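Local coordinates for protein tartronic semialdehyde reductase (Salmonella typhimurium, PDB 1YB4) that probably catalyses the reversible NADH- or NADPH-dependent reduction of tartronate semialdehyde (2-hydroxy-3-oxopropanoate) to (R)-glycerate, at residues 282-285 against 286-289; 259-262 against 263-267; 220-223 against 224-228; 231-234 against 235-239; 197-200 against 201-204. All coordinates share one frame; numbering follows the deposited sequence.

Contact 1 of 5, residues 282-285 against 286-289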
loop_
_atom_site.group_PDB
_atom_site.type_symbol
_atom_site.label_atom_id
_atom_site.label_comp_id
_atom_site.label_asym_id
_atom_site.label_seq_id
_atom_site.Cartn_x
_atom_site.Cartn_y
_atom_site.Cartn_z
HETATM N N MSE A 282 5.042 -12.336 -11.792
HETATM C CA MSE A 282 4.418 -11.334 -10.943
HETATM C C MSE A 282 3.175 -10.780 -11.612
HETATM O O MSE A 282 2.153 -10.581 -10.966
HETATM C CB MSE A 282 5.412 -10.189 -10.702
HETATM C CG MSE A 282 4.819 -8.887 -10.185
HETATM SE SE MSE A 282 4.244 -9.012 -8.352
HETATM C CE MSE A 282 2.371 -8.977 -8.630
ATOM N N VAL A 283 3.277 -10.542 -12.917
ATOM C CA VAL A 283 2.196 -9.959 -13.698
ATOM C C VAL A 283 0.867 -10.652 -13.505
ATOM O O VAL A 283 -0.196 -10.028 -13.587
ATOM C CB VAL A 283 2.560 -9.933 -15.213
ATOM C CG1 VAL A 283 2.764 -11.343 -15.723
ATOM C CG2 VAL A 283 1.478 -9.203 -16.011
ATOM N N GLN A 284 0.917 -11.943 -13.231
ATOM C CA GLN A 284 -0.315 -12.698 -13.041
ATOM C C GLN A 284 -1.129 -12.187 -11.854
ATOM O O GLN A 284 -2.356 -12.268 -11.860
ATOM C CB GLN A 284 0.001 -14.187 -12.859
ATOM C CG GLN A 284 0.656 -14.813 -14.081
ATOM C CD GLN A 284 0.708 -16.325 -14.007
ATOM O OE1 GLN A 284 1.420 -16.897 -13.180
ATOM N NE2 GLN A 284 -0.059 -16.981 -14.869
ATOM N N ALA A 285 -0.449 -11.655 -10.841
ATOM C CA ALA A 285 -1.147 -11.154 -9.667
ATOM C C ALA A 285 -2.021 -9.980 -10.035
ATOM O O ALA A 285 -3.160 -9.892 -9.591
ATOM C CB ALA A 285 -0.167 -10.757 -8.599
ATOM N N LEU A 286 -1.496 -9.072 -10.849
ATOM C CA LEU A 286 -2.296 -7.929 -11.252
ATOM C C LEU A 286 -3.348 -8.316 -12.290
ATOM O O LEU A 286 -4.411 -7.696 -12.369
ATOM C CB LEU A 286 -1.400 -6.806 -11.760
ATOM C CG LEU A 286 -0.613 -6.284 -10.558
ATOM C CD1 LEU A 286 0.662 -7.059 -10.413
ATOM C CD2 LEU A 286 -0.319 -4.851 -10.733
ATOM N N GLU A 287 -3.063 -9.345 -13.086
ATOM C CA GLU A 287 -4.045 -9.789 -14.072
ATOM C C GLU A 287 -5.238 -10.313 -13.280
ATOM O O GLU A 287 -6.380 -10.024 -13.605
ATOM C CB GLU A 287 -3.473 -10.888 -14.973
ATOM C CG GLU A 287 -2.406 -10.390 -15.935
ATOM C CD GLU A 287 -1.740 -11.516 -16.703
ATOM O OE1 GLU A 287 -1.480 -12.569 -16.088
ATOM O OE2 GLU A 287 -1.461 -11.350 -17.908
ATOM N N LEU A 288 -4.962 -11.062 -12.217
ATOM C CA LEU A 288 -6.015 -11.626 -11.370
ATOM C C LEU A 288 -6.859 -10.513 -10.735
ATOM O O LEU A 288 -8.098 -10.568 -10.738
ATOM C CB LEU A 288 -5.382 -12.482 -10.266
ATOM C CG LEU A 288 -6.316 -13.189 -9.279
ATOM C CD1 LEU A 288 -7.205 -14.144 -10.030
ATOM C CD2 LEU A 288 -5.505 -13.952 -8.238
HETATM N N MSE A 289 -6.167 -9.506 -10.205
HETATM C CA MSE A 289 -6.805 -8.386 -9.538
HETATM C C MSE A 289 -7.568 -7.447 -10.468
HETATM O O MSE A 289 -8.317 -6.585 -10.008
HETATM C CB MSE A 289 -5.747 -7.624 -8.731
HETATM C CG MSE A 289 -5.193 -8.446 -7.554
HETATM SE SE MSE A 289 -3.370 -8.045 -6.993
HETATM C CE MSE A 289 -3.750 -6.527 -5.846
#
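Glu287 lies back over the turn before it and meets both Val283 and Gln284. Its CG sits 3.2 Å from Val283 O, and its CD is 4.0 Å from Val283 CG2. CG of Glu287 is anti to its own carbonyl carbon (chi1 -70°), which turns the chain back toward the start of the helix. Glu287 OE1 then comes to 3.7 Å from Gln284 CG. The amide of Gln284 and this carboxylate are turned 60° apart. On another side of the helix, Met289, a selenomethionine, brings both its CG and its SE to 3.2 Å from Ala285 O. Three backbone bonds of 2.9 to 3.1 Å hold this spacing: Glu287 N to Val283 O, Leu288 N to Gln284 O, and Met289 N to Ala285 O. Further out, Glu287 is fixed by salt bridges to Arg227 and Lys293 and by a bond from Leu294 N. Leu288 and Met289 pack on their own counterparts in the second subunit, and Met289 O accepts from Thr268 OG1 of that subunit. The arrangement is that of a short, mostly buried alpha-helix with i to i+4 bonding, here the C-terminal helix 283-290 of the all-helical domain, at a subunit interface.

Contact 2 of 5, residues 259-262 against 263-267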
loop_
_atom_site.group_PDB
_atom_site.type_symbol
_atom_site.label_atom_id
_atom_site.label_comp_id
_atom_site.label_asym_id
_atom_site.label_seq_id
_atom_site.Cartn_x
_atom_site.Cartn_y
_atom_site.Cartn_z
ATOM N N THR A 259 7.811 -2.184 -1.275
ATOM C CA THR A 259 8.462 -3.474 -1.102
ATOM C C THR A 259 7.479 -4.311 -0.264
ATOM O O THR A 259 7.241 -5.481 -0.550
ATOM C CB THR A 259 9.815 -3.331 -0.352
ATOM O OG1 THR A 259 10.689 -2.466 -1.099
ATOM C CG2 THR A 259 10.497 -4.686 -0.181
ATOM N N ALA A 260 6.880 -3.696 0.755
ATOM C CA ALA A 260 5.931 -4.407 1.599
ATOM C C ALA A 260 4.818 -4.979 0.727
ATOM O O ALA A 260 4.493 -6.167 0.831
ATOM C CB ALA A 260 5.348 -3.483 2.654
ATOM N N THR A 261 4.245 -4.140 -0.133
ATOM C CA THR A 261 3.178 -4.583 -1.024
ATOM C C THR A 261 3.656 -5.674 -1.966
ATOM O O THR A 261 2.969 -6.665 -2.149
ATOM C CB THR A 261 2.627 -3.439 -1.900
ATOM O OG1 THR A 261 2.208 -2.349 -1.071
ATOM C CG2 THR A 261 1.433 -3.935 -2.725
ATOM N N CYS A 262 4.823 -5.492 -2.576
ATOM C CA CYS A 262 5.345 -6.502 -3.500
ATOM C C CYS A 262 5.397 -7.880 -2.865
ATOM O O CYS A 262 5.096 -8.881 -3.517
ATOM C CB CYS A 262 6.737 -6.122 -4.008
ATOM S SG CYS A 262 6.667 -4.992 -5.414
ATOM N N GLN A 263 5.759 -7.931 -1.586
ATOM C CA GLN A 263 5.845 -9.209 -0.884
ATOM C C GLN A 263 4.443 -9.808 -0.799
ATOM O O GLN A 263 4.262 -11.016 -0.960
ATOM C CB GLN A 263 6.415 -9.008 0.524
ATOM C CG GLN A 263 6.603 -10.290 1.344
ATOM C CD GLN A 263 7.654 -11.219 0.746
ATOM O OE1 GLN A 263 7.556 -11.633 -0.413
ATOM N NE2 GLN A 263 8.665 -11.552 1.540
ATOM N N GLU A 264 3.446 -8.963 -0.564
ATOM C CA GLU A 264 2.069 -9.438 -0.471
ATOM C C GLU A 264 1.553 -9.916 -1.827
ATOM O O GLU A 264 0.798 -10.888 -1.900
ATOM C CB GLU A 264 1.159 -8.334 0.080
ATOM C CG GLU A 264 1.503 -7.916 1.488
ATOM C CD GLU A 264 1.645 -9.106 2.427
ATOM O OE1 GLU A 264 0.661 -9.856 2.596
ATOM O OE2 GLU A 264 2.743 -9.292 2.994
ATOM N N LEU A 265 1.944 -9.220 -2.891
ATOM C CA LEU A 265 1.530 -9.610 -4.236
ATOM C C LEU A 265 2.145 -10.989 -4.568
ATOM O O LEU A 265 1.519 -11.821 -5.233
ATOM C CB LEU A 265 1.965 -8.552 -5.256
ATOM C CG LEU A 265 1.301 -7.163 -5.187
ATOM C CD1 LEU A 265 1.961 -6.236 -6.187
ATOM C CD2 LEU A 265 -0.184 -7.265 -5.484
ATOM N N PHE A 266 3.367 -11.227 -4.092
ATOM C CA PHE A 266 4.013 -12.525 -4.305
ATOM C C PHE A 266 3.220 -13.586 -3.558
ATOM O O PHE A 266 3.209 -14.750 -3.948
ATOM C CB PHE A 266 5.465 -12.537 -3.795
ATOM C CG PHE A 266 6.465 -11.962 -4.774
ATOM C CD1 PHE A 266 6.265 -12.080 -6.144
ATOM C CD2 PHE A 266 7.619 -11.324 -4.317
ATOM C CE1 PHE A 266 7.187 -11.574 -7.037
ATOM C CE2 PHE A 266 8.557 -10.808 -5.208
ATOM C CZ PHE A 266 8.341 -10.934 -6.569
ATOM N N ASN A 267 2.564 -13.178 -2.472
ATOM C CA ASN A 267 1.760 -14.099 -1.686
ATOM C C ASN A 267 0.561 -14.504 -2.524
ATOM O O ASN A 267 0.086 -15.635 -2.430
ATOM C CB ASN A 267 1.284 -13.457 -0.377
ATOM C CG ASN A 267 2.357 -13.439 0.697
ATOM O OD1 ASN A 267 3.324 -14.187 0.626
ATOM N ND2 ASN A 267 2.176 -12.595 1.710
HETATM O O HOH W 1 4.491 -7.556 3.443
#
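Glu264 folds back over the preceding turn of helix 257-271 and reaches Ala260 through a water. Glu264 CB lies 3.3 Å from Thr261 O. Glu264 CG is 3.5 Å from Ala260 O. The chain bends at the next bond (chi2 -50°), which keeps the carboxylate close to the helix. At the tip, Glu264 OE2 accepts from a water at 2.5 Å, and the same water donates to Ala260 O at 3.0 Å. The other oxygen, Glu264 OE1, takes Asn267 ND2 at 3.3 Å. That amide nitrogen comes from above the carboxylate plane, while OE1 lies close to the plane of the amide. OE1 also accepts from Leu256 N of the fourth subunit. Ala260 O has a direct backbone bond from Glu264 N and a weak one from Gln263 N.

Away from this polar group, Thr261 and Leu265 run side by side and point the same way. Thr261 CG2 meets Leu265 CG at 4.1 Å. Phe266 N donates to Cys262 O at 3.0 Å, and the Phe266 ring has Gln263 OE1 at its edge, in plane. Beyond the segments, that ring packs against helix 235-251. Glu264 is buried, yet each of its carboxylate oxygens has a donor. These bonds would be expected to favour the ionised form, and one of them ties the helix to a neighbouring subunit.

Contact 3 of 5, residues 220-223 against 224-228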
loop_
_atom_site.group_PDB
_atom_site.type_symbol
_atom_site.label_atom_id
_atom_site.label_comp_id
_atom_site.label_asym_id
_atom_site.label_seq_id
_atom_site.Cartn_x
_atom_site.Cartn_y
_atom_site.Cartn_z
ATOM N N HIS A 220 12.173 -8.940 -18.658
ATOM C CA HIS A 220 10.936 -9.362 -18.008
ATOM C C HIS A 220 9.685 -8.904 -18.730
ATOM O O HIS A 220 8.669 -9.610 -18.745
ATOM C CB HIS A 220 10.920 -8.865 -16.568
ATOM C CG HIS A 220 12.092 -9.332 -15.774
ATOM N ND1 HIS A 220 13.360 -8.820 -15.956
ATOM C CD2 HIS A 220 12.214 -10.327 -14.864
ATOM C CE1 HIS A 220 14.211 -9.485 -15.192
ATOM N NE2 HIS A 220 13.542 -10.405 -14.521
ATOM N N GLY A 221 9.746 -7.716 -19.323
ATOM C CA GLY A 221 8.594 -7.228 -20.058
ATOM C C GLY A 221 8.224 -8.271 -21.093
ATOM O O GLY A 221 7.082 -8.713 -21.191
ATOM N N GLU A 222 9.226 -8.680 -21.859
ATOM C CA GLU A 222 9.061 -9.684 -22.905
ATOM C C GLU A 222 8.498 -10.993 -22.328
ATOM O O GLU A 222 7.556 -11.570 -22.873
ATOM C CB GLU A 222 10.418 -9.932 -23.579
ATOM C CG GLU A 222 10.372 -10.748 -24.862
ATOM C CD GLU A 222 10.027 -9.906 -26.082
ATOM O OE1 GLU A 222 8.909 -9.338 -26.128
ATOM O OE2 GLU A 222 10.879 -9.814 -26.996
ATOM N N ARG A 223 9.074 -11.448 -21.218
ATOM C CA ARG A 223 8.626 -12.672 -20.579
ATOM C C ARG A 223 7.134 -12.660 -20.247
ATOM O O ARG A 223 6.482 -13.705 -20.260
ATOM C CB ARG A 223 9.437 -12.932 -19.304
ATOM C CG ARG A 223 10.871 -13.360 -19.536
ATOM C CD ARG A 223 11.653 -13.465 -18.223
ATOM N NE ARG A 223 13.080 -13.714 -18.443
ATOM C CZ ARG A 223 13.995 -13.815 -17.479
ATOM N NH1 ARG A 223 13.649 -13.692 -16.205
ATOM N NH2 ARG A 223 15.268 -14.031 -17.794
HETATM N N MSE A 224 6.593 -11.475 -19.967
HETATM C CA MSE A 224 5.183 -11.336 -19.617
HETATM C C MSE A 224 4.268 -11.424 -20.823
HETATM O O MSE A 224 3.167 -11.981 -20.745
HETATM C CB MSE A 224 4.942 -10.003 -18.900
HETATM C CG MSE A 224 5.592 -9.877 -17.516
HETATM SE SE MSE A 224 5.429 -8.071 -16.742
HETATM C CE MSE A 224 7.120 -8.003 -15.777
ATOM N N ILE A 225 4.726 -10.859 -21.935
ATOM C CA ILE A 225 3.953 -10.854 -23.170
ATOM C C ILE A 225 3.869 -12.234 -23.819
ATOM O O ILE A 225 2.788 -12.705 -24.175
ATOM C CB ILE A 225 4.559 -9.868 -24.189
ATOM C CG1 ILE A 225 4.607 -8.451 -23.583
ATOM C CG2 ILE A 225 3.735 -9.885 -25.467
ATOM C CD1 ILE A 225 5.134 -7.352 -24.524
ATOM N N ASN A 226 5.012 -12.888 -23.962
ATOM C CA ASN A 226 5.027 -14.199 -24.583
ATOM C C ASN A 226 4.666 -15.304 -23.603
ATOM O O ASN A 226 4.783 -16.482 -23.929
ATOM C CB ASN A 226 6.399 -14.460 -25.206
ATOM C CG ASN A 226 6.834 -13.337 -26.136
ATOM O OD1 ASN A 226 6.009 -12.754 -26.852
ATOM N ND2 ASN A 226 8.131 -13.034 -26.142
ATOM N N ARG A 227 4.218 -14.915 -22.410
ATOM C CA ARG A 227 3.832 -15.854 -21.341
ATOM C C ARG A 227 4.897 -16.911 -21.039
ATOM O O ARG A 227 4.577 -18.049 -20.696
ATOM C CB ARG A 227 2.515 -16.548 -21.691
ATOM C CG ARG A 227 1.487 -15.619 -22.310
ATOM C CD ARG A 227 1.152 -14.478 -21.380
ATOM N NE ARG A 227 0.345 -14.921 -20.246
ATOM C CZ ARG A 227 0.034 -14.141 -19.219
ATOM N NH1 ARG A 227 0.469 -12.887 -19.193
ATOM N NH2 ARG A 227 -0.707 -14.609 -18.226
ATOM N N THR A 228 6.162 -16.524 -21.146
ATOM C CA THR A 228 7.259 -17.444 -20.887
ATOM C C THR A 228 7.801 -17.218 -19.476
ATOM O O THR A 228 8.628 -16.338 -19.249
ATOM C CB THR A 228 8.382 -17.264 -21.956
ATOM O OG1 THR A 228 9.272 -16.215 -21.567
ATOM C CG2 THR A 228 7.762 -16.900 -23.316
#
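The carboxamide of Asn226 turns back toward Glu222, and the planes of its amide and the Glu222 carboxylate are 37° apart. Asn226 ND2 comes nearest to Glu222 CG, at 3.4 Å, so it meets the aliphatic part of that chain. Another flat group is the imidazole of His220. Its ring meets His279 of the same chain and stands roughly perpendicular to Phe211 of the third subunit. Across the contact His220 uses its CB, which lies 4.0 Å from CE of Met224, a selenomethionine. Met224 CG rests 3.3 Å from His220 O.

Arg223 and Thr228 cross at about a right angle. Thr228 OG1 is 3.9 Å from Arg223 CG. The extended Arg223 chain (chi2 174°) carries its guanidinium away to a salt bridge with Asp278.

The backbone shows where helix 215-225 stops. Asn226 N gives a nearly straight bond to Glu222 O (3.1 Å, 176°). Arg227 follows with positive phi, and Thr228 N closes on Arg223 O at 3.0 Å. Arg227 NH1 folds back to Met224 O at 3.2 Å while also serving Glu287. Carbonyls at this C-terminal end are thus met by later backbone N-H groups and by a guanidinium. The positive charge of Arg227 probably suits the negative end of the helix dipole.

Contact 4 of 5, residues 231-234 against 235-239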
loop_
_atom_site.group_PDB
_atom_site.type_symbol
_atom_site.label_atom_id
_atom_site.label_comp_id
_atom_site.label_asym_id
_atom_site.label_seq_id
_atom_site.Cartn_x
_atom_site.Cartn_y
_atom_site.Cartn_z
ATOM N N PRO A 231 11.318 -20.944 -14.842
ATOM C CA PRO A 231 12.294 -20.423 -13.889
ATOM C C PRO A 231 13.610 -19.874 -14.436
ATOM O O PRO A 231 14.217 -20.402 -15.375
ATOM C CB PRO A 231 12.501 -21.596 -12.944
ATOM C CG PRO A 231 11.119 -22.148 -12.852
ATOM C CD PRO A 231 10.662 -22.150 -14.307
ATOM N N GLY A 232 14.013 -18.778 -13.813
ATOM C CA GLY A 232 15.248 -18.093 -14.116
ATOM C C GLY A 232 15.576 -17.651 -12.705
ATOM O O GLY A 232 16.731 -17.638 -12.282
ATOM N N PHE A 233 14.511 -17.306 -11.982
ATOM C CA PHE A 233 14.570 -16.881 -10.590
ATOM C C PHE A 233 13.163 -17.072 -9.998
ATOM O O PHE A 233 12.245 -16.285 -10.279
ATOM C CB PHE A 233 15.000 -15.414 -10.482
ATOM C CG PHE A 233 15.415 -15.019 -9.093
ATOM C CD1 PHE A 233 16.609 -15.481 -8.559
ATOM C CD2 PHE A 233 14.574 -14.267 -8.291
ATOM C CE1 PHE A 233 16.957 -15.204 -7.254
ATOM C CE2 PHE A 233 14.914 -13.984 -6.980
ATOM C CZ PHE A 233 16.106 -14.457 -6.458
ATOM N N LYS A 234 13.000 -18.123 -9.194
ATOM C CA LYS A 234 11.701 -18.445 -8.594
ATOM C C LYS A 234 11.125 -17.353 -7.692
ATOM O O LYS A 234 11.850 -16.658 -6.975
ATOM C CB LYS A 234 11.769 -19.752 -7.772
ATOM C CG LYS A 234 12.215 -21.026 -8.506
ATOM C CD LYS A 234 12.211 -22.222 -7.542
ATOM C CE LYS A 234 13.000 -23.436 -8.059
ATOM N NZ LYS A 234 12.580 -23.896 -9.415
ATOM N N ILE A 235 9.806 -17.222 -7.729
ATOM C CA ILE A 235 9.114 -16.258 -6.899
ATOM C C ILE A 235 9.395 -16.621 -5.450
ATOM O O ILE A 235 9.674 -15.751 -4.631
ATOM C CB ILE A 235 7.601 -16.275 -7.202
ATOM C CG1 ILE A 235 7.370 -15.611 -8.565
ATOM C CG2 ILE A 235 6.816 -15.576 -6.094
ATOM C CD1 ILE A 235 5.915 -15.511 -9.004
ATOM N N ALA A 236 9.361 -17.912 -5.136
ATOM C CA ALA A 236 9.647 -18.345 -3.764
ATOM C C ALA A 236 10.998 -17.797 -3.293
ATOM O O ALA A 236 11.180 -17.476 -2.121
ATOM C CB ALA A 236 9.650 -19.855 -3.678
ATOM N N LEU A 237 11.942 -17.696 -4.214
ATOM C CA LEU A 237 13.263 -17.175 -3.910
ATOM C C LEU A 237 13.234 -15.659 -3.668
ATOM O O LEU A 237 13.775 -15.150 -2.673
ATOM C CB LEU A 237 14.206 -17.514 -5.061
ATOM C CG LEU A 237 15.067 -18.730 -4.752
ATOM C CD1 LEU A 237 15.361 -19.512 -6.031
ATOM C CD2 LEU A 237 16.353 -18.248 -4.054
ATOM N N HIS A 238 12.605 -14.934 -4.586
ATOM C CA HIS A 238 12.511 -13.497 -4.425
ATOM C C HIS A 238 11.695 -13.203 -3.160
ATOM O O HIS A 238 11.803 -12.115 -2.582
ATOM C CB HIS A 238 11.867 -12.847 -5.664
ATOM C CG HIS A 238 12.355 -11.459 -5.930
ATOM N ND1 HIS A 238 12.251 -10.855 -7.167
ATOM C CD2 HIS A 238 12.963 -10.558 -5.121
ATOM C CE1 HIS A 238 12.777 -9.644 -7.106
ATOM N NE2 HIS A 238 13.216 -9.440 -5.875
ATOM N N GLN A 239 10.889 -14.172 -2.723
ATOM C CA GLN A 239 10.093 -13.995 -1.500
ATOM C C GLN A 239 11.031 -13.989 -0.294
ATOM O O GLN A 239 10.976 -13.090 0.545
ATOM C CB GLN A 239 9.055 -15.114 -1.344
ATOM C CG GLN A 239 7.844 -14.997 -2.257
ATOM C CD GLN A 239 6.528 -14.938 -1.495
ATOM O OE1 GLN A 239 6.209 -13.930 -0.865
ATOM N NE2 GLN A 239 5.762 -16.024 -1.541
#
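Lys234 O receives two backbone N-H groups at the N-terminus of helix 235-251, where Lys234 is the N-cap residue. His238 N donates to Lys234 O at 3.0 Å with an angle of 163°. Leu237 N gives Lys234 O a second, weak bond at 3.0 Å. A chi1 of -165° turns the Phe233 ring back against this first turn, with a face to Leu237 and an edge to His238. Leu237 CB sits over that face in a CH-pi contact, 4.2 Å from the Phe233 ring centroid. The Phe233 edge points toward the His238 face in an offset edge-to-face pair. The planes are 80° apart and the centroids 5.5 Å apart. His238 is held by two further bonds: NE2 to Gln176 O, and ND1 with His279 ND1. The rings of Phe233 and His238 both meet His279 as well. This cluster lies beside helix 167-195, and the Phe233 side chain is about 6 Å from that of Lys172, the predicted catalytic residue. Phe233 may therefore help shape the surroundings of the active site. Leu237 CD1 leans on the aliphatic start of Lys234, with Lys234 CB 4.0 Å away. Phe233 CE2 comes nearest to the His238 side chain at its CB, 3.5 Å away.

Contact 5 of 5, residues 197-200 against 201-204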
loop_
_atom_site.group_PDB
_atom_site.type_symbol
_atom_site.label_atom_id
_atom_site.label_comp_id
_atom_site.label_asym_id
_atom_site.label_seq_id
_atom_site.Cartn_x
_atom_site.Cartn_y
_atom_site.Cartn_z
ATOM N N GLY A 197 -6.950 -1.345 -24.111
ATOM C CA GLY A 197 -7.083 -1.612 -25.532
ATOM C C GLY A 197 -5.816 -1.484 -26.373
ATOM O O GLY A 197 -5.848 -1.722 -27.584
ATOM N N ALA A 198 -4.703 -1.104 -25.753
ATOM C CA ALA A 198 -3.448 -0.950 -26.480
ATOM C C ALA A 198 -2.714 -2.288 -26.535
ATOM O O ALA A 198 -3.022 -3.205 -25.767
ATOM C CB ALA A 198 -2.579 0.101 -25.801
ATOM N N ASP A 199 -1.744 -2.394 -27.435
ATOM C CA ASP A 199 -0.975 -3.618 -27.597
ATOM C C ASP A 199 0.275 -3.516 -26.755
ATOM O O ASP A 199 1.129 -2.642 -26.989
ATOM C CB ASP A 199 -0.573 -3.816 -29.070
ATOM C CG ASP A 199 0.169 -5.131 -29.318
ATOM O OD1 ASP A 199 0.875 -5.618 -28.405
ATOM O OD2 ASP A 199 0.057 -5.670 -30.441
ATOM N N PRO A 200 0.413 -4.414 -25.767
ATOM C CA PRO A 200 1.602 -4.384 -24.905
ATOM C C PRO A 200 2.929 -4.379 -25.668
ATOM O O PRO A 200 3.878 -3.699 -25.264
ATOM C CB PRO A 200 1.424 -5.614 -23.985
ATOM C CG PRO A 200 0.302 -6.414 -24.611
ATOM C CD PRO A 200 -0.580 -5.380 -25.271
ATOM N N VAL A 201 3.002 -5.115 -26.773
ATOM C CA VAL A 201 4.234 -5.146 -27.540
ATOM C C VAL A 201 4.602 -3.728 -27.937
ATOM O O VAL A 201 5.749 -3.314 -27.802
ATOM C CB VAL A 201 4.085 -5.980 -28.807
ATOM C CG1 VAL A 201 5.455 -6.143 -29.461
ATOM C CG2 VAL A 201 3.454 -7.335 -28.477
ATOM N N ARG A 202 3.604 -2.992 -28.416
ATOM C CA ARG A 202 3.751 -1.589 -28.835
ATOM C C ARG A 202 4.233 -0.616 -27.743
ATOM O O ARG A 202 5.247 0.087 -27.911
ATOM C CB ARG A 202 2.410 -1.082 -29.374
ATOM C CG ARG A 202 2.321 -1.051 -30.878
ATOM C CD ARG A 202 2.580 -2.408 -31.466
ATOM N NE ARG A 202 3.404 -2.274 -32.655
ATOM C CZ ARG A 202 3.024 -1.654 -33.768
ATOM N NH1 ARG A 202 1.815 -1.104 -33.856
ATOM N NH2 ARG A 202 3.868 -1.576 -34.791
ATOM N N VAL A 203 3.470 -0.572 -26.645
ATOM C CA VAL A 203 3.747 0.290 -25.500
ATOM C C VAL A 203 5.150 0.002 -25.019
ATOM O O VAL A 203 5.938 0.915 -24.791
ATOM C CB VAL A 203 2.752 0.018 -24.330
ATOM C CG1 VAL A 203 2.989 1.019 -23.198
ATOM C CG2 VAL A 203 1.313 0.080 -24.828
ATOM N N ARG A 204 5.454 -1.280 -24.857
ATOM C CA ARG A 204 6.775 -1.692 -24.413
ATOM C C ARG A 204 7.808 -1.125 -25.378
ATOM O O ARG A 204 8.834 -0.562 -24.959
ATOM C CB ARG A 204 6.876 -3.221 -24.386
ATOM C CG ARG A 204 8.297 -3.748 -24.298
ATOM C CD ARG A 204 8.295 -5.256 -24.173
ATOM N NE ARG A 204 9.632 -5.841 -24.201
ATOM C CZ ARG A 204 10.457 -5.774 -25.246
ATOM N NH1 ARG A 204 10.087 -5.136 -26.351
ATOM N NH2 ARG A 204 11.643 -6.376 -25.203
#
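An N-cap opens helix 200-207, just after the loop that follows the long helix 167-195. Asp199 is the capping residue, and its OD1 accepts from Val201 N at 2.7 Å. The N-H comes from the anti side of the carboxylate, 31° out of its plane. With chi1 near 180° (-177°) the Asp199 carboxylate swings alongside Val201, the two side chains pointing the same way. Asp199 O takes Val203 N at 3.1 Å in a nearly straight bond (165°). Pro200 O takes Arg204 N at 2.9 Å. Pro200 fills the first helical position, where its lack of an N-H costs no helical bond. The negative charge of Asp199 at this end probably suits the helix dipole.

Gly197 ends the previous helix in a Schellman motif, with positive phi. Ala198 and Val203 both touch the third subunit, Ala198 at Asp167 and Val203 at Ala174. Arg204 leads away to helix 215-225, where NH2 bonds to Glu218 O, and Pro200 and Val201 pack on Ile225. Between the two helices, Ala198 CB, directed toward the new turn, meets Val203 CG2 at 4.0 Å.

All five contacts belong to the helical part of the chain that follows the Rossmann-type domain. Contacts 1 and 2 are mostly buried and lie within helices at subunit interfaces. They touch where Met282 and Met289 pack on Leu265. Contacts 3, 4 and 5 are partly buried and mark helix ends: a C-terminus in contact 3, N-termini in contacts 4 and 5. Both N-termini have a backbone carbonyl bonded to the N-H four residues on; contact 5 adds an aspartate cap, contact 4 a Phe-His ring pair. Contact 3 joins contact 5 through Ile225 and contact 1 through Arg227 and Glu287. Contacts 2 and 4 meet through Gln263 and Gln239. Contact 4 alone nears the predicted active site.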